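Local structure of D-2-hydroxyacid dehydrogensase protein (Ketogulonicigenium vulgare, 4LSW) at residues D258-E261 with G262-N265; N237-E240 with E241-I244. The protein probably catalyses the NAD(P)-dependent interconversion of 2-oxoacids and D-2-hydroxyacids. All coordinates share one frame; numbering follows the deposited sequence.

Contact 1 of 2, residues D258-E261 with G262-N265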
loop_
_atom_site.group_PDB
_atom_site.type_symbol
_atom_site.label_atom_id
_atom_site.label_comp_id
_atom_site.label_asym_id
_atom_site.label_seq_id
_atom_site.Cartn_x
_atom_site.Cartn_y
_atom_site.Cartn_z
ATOM N N ASP A 258 -7.237 -3.651 4.986
ATOM C CA ASP A 258 -6.635 -4.277 3.819
ATOM C C ASP A 258 -5.174 -4.612 4.115
ATOM O O ASP A 258 -4.504 -5.218 3.300
ATOM C CB ASP A 258 -6.765 -3.355 2.587
ATOM C CG ASP A 258 -6.320 -4.027 1.274
ATOM O OD1 ASP A 258 -6.854 -5.111 0.932
ATOM O OD2 ASP A 258 -5.437 -3.439 0.601
ATOM N N VAL A 259 -4.678 -4.235 5.289
ATOM C CA VAL A 259 -3.282 -4.499 5.604
ATOM C C VAL A 259 -3.167 -4.891 7.071
ATOM O O VAL A 259 -3.939 -4.416 7.912
ATOM C CB VAL A 259 -2.439 -3.267 5.342
ATOM C CG1 VAL A 259 -2.906 -2.185 6.231
ATOM C CG2 VAL A 259 -0.948 -3.547 5.543
ATOM N N PHE A 260 -2.226 -5.785 7.367
ATOM C CA PHE A 260 -2.096 -6.339 8.715
ATOM C C PHE A 260 -0.634 -6.608 9.046
ATOM O O PHE A 260 0.156 -6.937 8.164
ATOM C CB PHE A 260 -2.836 -7.673 8.829
ATOM C CG PHE A 260 -4.270 -7.643 8.371
ATOM C CD1 PHE A 260 -4.585 -7.769 7.022
ATOM C CD2 PHE A 260 -5.302 -7.548 9.289
ATOM C CE1 PHE A 260 -5.909 -7.759 6.606
ATOM C CE2 PHE A 260 -6.627 -7.544 8.884
ATOM C CZ PHE A 260 -6.929 -7.653 7.527
ATOM N N GLU A 261 -0.276 -6.484 10.322
ATOM C CA GLU A 261 1.052 -6.895 10.767
ATOM C C GLU A 261 1.219 -8.387 10.507
ATOM O O GLU A 261 0.328 -9.180 10.818
ATOM C CB GLU A 261 1.245 -6.599 12.260
ATOM C CG GLU A 261 1.405 -5.124 12.606
ATOM C CD GLU A 261 2.737 -4.528 12.183
ATOM O OE1 GLU A 261 3.630 -5.266 11.710
ATOM O OE2 GLU A 261 2.896 -3.299 12.327
ATOM N N GLY A 262 2.345 -8.758 9.904
ATOM C CA GLY A 262 2.637 -10.158 9.649
ATOM C C GLY A 262 1.795 -10.846 8.581
ATOM O O GLY A 262 1.793 -12.075 8.491
ATOM N N GLU A 263 1.082 -10.061 7.778
ATOM C CA GLU A 263 0.290 -10.604 6.678
ATOM C C GLU A 263 1.156 -11.466 5.765
ATOM O O GLU A 263 2.346 -11.194 5.594
ATOM C CB GLU A 263 -0.359 -9.469 5.873
ATOM C CG GLU A 263 0.641 -8.563 5.185
ATOM C CD GLU A 263 -0.012 -7.412 4.454
ATOM O OE1 GLU A 263 -1.126 -7.014 4.851
ATOM O OE2 GLU A 263 0.599 -6.910 3.491
ATOM N N PRO A 264 0.560 -12.505 5.163
ATOM C CA PRO A 264 -0.853 -12.909 5.181
ATOM C C PRO A 264 -1.264 -13.639 6.459
ATOM O O PRO A 264 -2.435 -13.998 6.607
ATOM C CB PRO A 264 -0.936 -13.874 3.992
ATOM C CG PRO A 264 0.413 -14.520 3.993
ATOM C CD PRO A 264 1.373 -13.411 4.330
ATOM N N ASN A 265 -0.311 -13.868 7.355
ATOM C CA ASN A 265 -0.606 -14.507 8.625
ATOM C C ASN A 265 -1.041 -13.459 9.632
ATOM O O ASN A 265 -0.329 -13.183 10.603
ATOM C CB ASN A 265 0.614 -15.270 9.145
ATOM C CG ASN A 265 1.061 -16.370 8.200
ATOM O OD1 ASN A 265 2.149 -16.302 7.627
ATOM N ND2 ASN A 265 0.225 -17.384 8.030
#
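E263 reaches back over a type II beta turn running from F260 to E263 and takes the backbone N-H of F260, in the loop that leaves strand 254-257 of the Rossmann-type nucleotide-binding domain. The F260 N to E263 OE1 bond is 3.0 Å long and fairly straight, at 153°, but the donor stands 38° out of the carboxylate plane. The turn closes in the reverse sense through E263 N and F260 O, 3.3 Å apart, so two bonds link the same two residues, one through backbone alone and one through the glutamate side chain. The same OE1 lies 3.4 Å from V259 CA and 3.5 Å from V259 CG2, and is near the plane of the F260 ring at its edge, 4.2 Å from F260 CD1. E263 gets there with CG turned between its own backbone N and carbonyl carbon (chi1 64°) and the rest of the chain extended, which lays CG 3.4 Å from F260 O. G262, with positive phi, holds the third turn position. Further out, E263 OE2 is hydrogen-bonded to H281 ND1, so one carboxylate spans the turn and the histidine; this is consistent with the Glu-His pair that serves the active site in D-2-hydroxyacid dehydrogenases. At the start of the loop, D258 accepts with its two carboxylate oxygens from the backbone N-H groups of H282 and A283, while the F260 ring meets that of F266. Beyond E263 the peptide bond to P264 is cis, and N265 N makes a weak 3.0 Å hydrogen bond to G262 O.

Contact 2 of 2, residues N237-E240 with E241-I244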
loop_
_atom_site.group_PDB
_atom_site.type_symbol
_atom_site.label_atom_id
_atom_site.label_comp_id
_atom_site.label_asym_id
_atom_site.label_seq_id
_atom_site.Cartn_x
_atom_site.Cartn_y
_atom_site.Cartn_z
ATOM N N ASN A 237 1.413 1.831 11.313
ATOM C CA ASN A 237 0.843 3.075 11.808
ATOM C C ASN A 237 -0.404 2.902 12.658
ATOM O O ASN A 237 -0.971 3.886 13.145
ATOM C CB ASN A 237 0.584 4.037 10.660
ATOM C CG ASN A 237 1.837 4.763 10.232
ATOM O OD1 ASN A 237 2.734 5.005 11.046
ATOM N ND2 ASN A 237 1.911 5.113 8.960
ATOM N N ILE A 238 -0.817 1.654 12.854
ATOM C CA ILE A 238 -1.910 1.349 13.774
ATOM C C ILE A 238 -1.456 0.388 14.874
ATOM O O ILE A 238 -0.793 -0.619 14.607
ATOM C CB ILE A 238 -3.127 0.782 13.034
ATOM C CG1 ILE A 238 -3.612 1.796 11.993
ATOM C CG2 ILE A 238 -4.253 0.449 14.006
ATOM C CD1 ILE A 238 -4.815 1.338 11.209
ATOM N N ASP A 239 -1.805 0.725 16.113
ATOM C CA ASP A 239 -1.573 -0.161 17.248
ATOM C C ASP A 239 -2.640 -1.260 17.198
ATOM O O ASP A 239 -3.789 -1.043 17.597
ATOM C CB ASP A 239 -1.670 0.638 18.554
ATOM C CG ASP A 239 -1.355 -0.193 19.795
ATOM O OD1 ASP A 239 -1.500 -1.427 19.769
ATOM O OD2 ASP A 239 -0.974 0.422 20.815
ATOM N N GLU A 240 -2.271 -2.436 16.703
ATOM C CA GLU A 240 -3.234 -3.531 16.547
ATOM C C GLU A 240 -3.784 -4.076 17.864
ATOM O O GLU A 240 -4.940 -4.486 17.929
ATOM C CB GLU A 240 -2.664 -4.675 15.693
ATOM C CG GLU A 240 -2.439 -4.295 14.231
ATOM C CD GLU A 240 -2.203 -5.493 13.328
ATOM O OE1 GLU A 240 -2.198 -6.647 13.815
ATOM O OE2 GLU A 240 -2.029 -5.274 12.114
ATOM N N GLU A 241 -2.960 -4.091 18.910
ATOM C CA GLU A 241 -3.446 -4.502 20.224
ATOM C C GLU A 241 -4.509 -3.545 20.751
ATOM O O GLU A 241 -5.538 -3.973 21.281
ATOM C CB GLU A 241 -2.288 -4.591 21.218
ATOM C CG GLU A 241 -1.355 -5.777 20.986
ATOM C CD GLU A 241 -2.016 -7.132 21.221
ATOM O OE1 GLU A 241 -3.072 -7.201 21.880
ATOM O OE2 GLU A 241 -1.463 -8.135 20.735
ATOM N N ALA A 242 -4.269 -2.246 20.574
ATOM C CA ALA A 242 -5.250 -1.242 20.966
ATOM C C ALA A 242 -6.503 -1.354 20.099
ATOM O O ALA A 242 -7.614 -1.159 20.593
ATOM C CB ALA A 242 -4.672 0.142 20.862
ATOM N N LEU A 243 -6.310 -1.656 18.813
ATOM C CA LEU A 243 -7.423 -1.747 17.875
ATOM C C LEU A 243 -8.311 -2.941 18.212
ATOM O O LEU A 243 -9.536 -2.825 18.296
ATOM C CB LEU A 243 -6.895 -1.852 16.441
ATOM C CG LEU A 243 -7.938 -2.039 15.330
ATOM C CD1 LEU A 243 -8.966 -0.934 15.400
ATOM C CD2 LEU A 243 -7.260 -2.048 13.975
ATOM N N ILE A 244 -7.684 -4.091 18.459
ATOM C CA ILE A 244 -8.436 -5.290 18.782
ATOM C C ILE A 244 -9.219 -5.138 20.089
ATOM O O ILE A 244 -10.396 -5.474 20.155
ATOM C CB ILE A 244 -7.506 -6.517 18.819
ATOM C CG1 ILE A 244 -7.031 -6.824 17.394
ATOM C CG2 ILE A 244 -8.231 -7.719 19.382
ATOM C CD1 ILE A 244 -5.854 -7.772 17.319
#
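The N-terminus of helix 240-249, in the Rossmann-type domain, is closed by an N-cap and a hydrophobic staple: D239 caps the first turn and I238, just before it, packs against L243. D239 OD1 accepts from A242 N at 3.0 Å, nearly straight at 167°, although the N-H arrives far above the carboxylate plane, 68° out of it. The carboxylate of D239 reaches the opening turn because chi1 is extended (-176°), with CG opposite the backbone N. The methyl of A242 lies against the side of the aspartate, D239 CB to A242 CB 3.8 Å. The amide end of the helix would probably help to stabilise the negative charge. Backbone bonds carry the turn onward: L243 N gives to D239 O at 2.9 Å, and I244 N gives to E240 O at 2.8 Å. In the staple, I238 CG2 and L243 CD2 meet at 3.9 Å, the two branched ends crossing at a slant. Both side chains also lean on L229 of strand 228-231, and L243 further touches I220 of helix 217-223, so the staple ties the cap to the interior of the domain. On another flank, E241 is bent at its second torsion and forms a salt bridge with R269 through OE2; E241 OE1 lies 6.3 Å from D239 OD1, so the two like charges do not touch. I244 packs on R269 and F270 of helix 269-272, and its CG1 sits 3.2 Å from E240 O, beside the carbonyl that its own N-H engages.

Both contacts belong to the same Rossmann-type domain and follow neighbouring strands of its parallel sheet: contact 2 comes after strand 228-231, contact 1 after strand 254-257. In each, an acidic side chain takes a backbone N-H three residues away, but E263 reaches back along an irregular loop, while D239 reaches forward into a regular helix. Both are partly buried: contact 2 has I238, L243 and I244 buried and E241 exposed, contact 1 has V259 and F260 buried and E261 and G262 exposed. Contact 1 is the more polar and leads to H281. They touch where E240 OE2 meets E261 N at 2.8 Å, a probable hydrogen bond, with E240 OE2 also packed 3.6 Å from F260 CA.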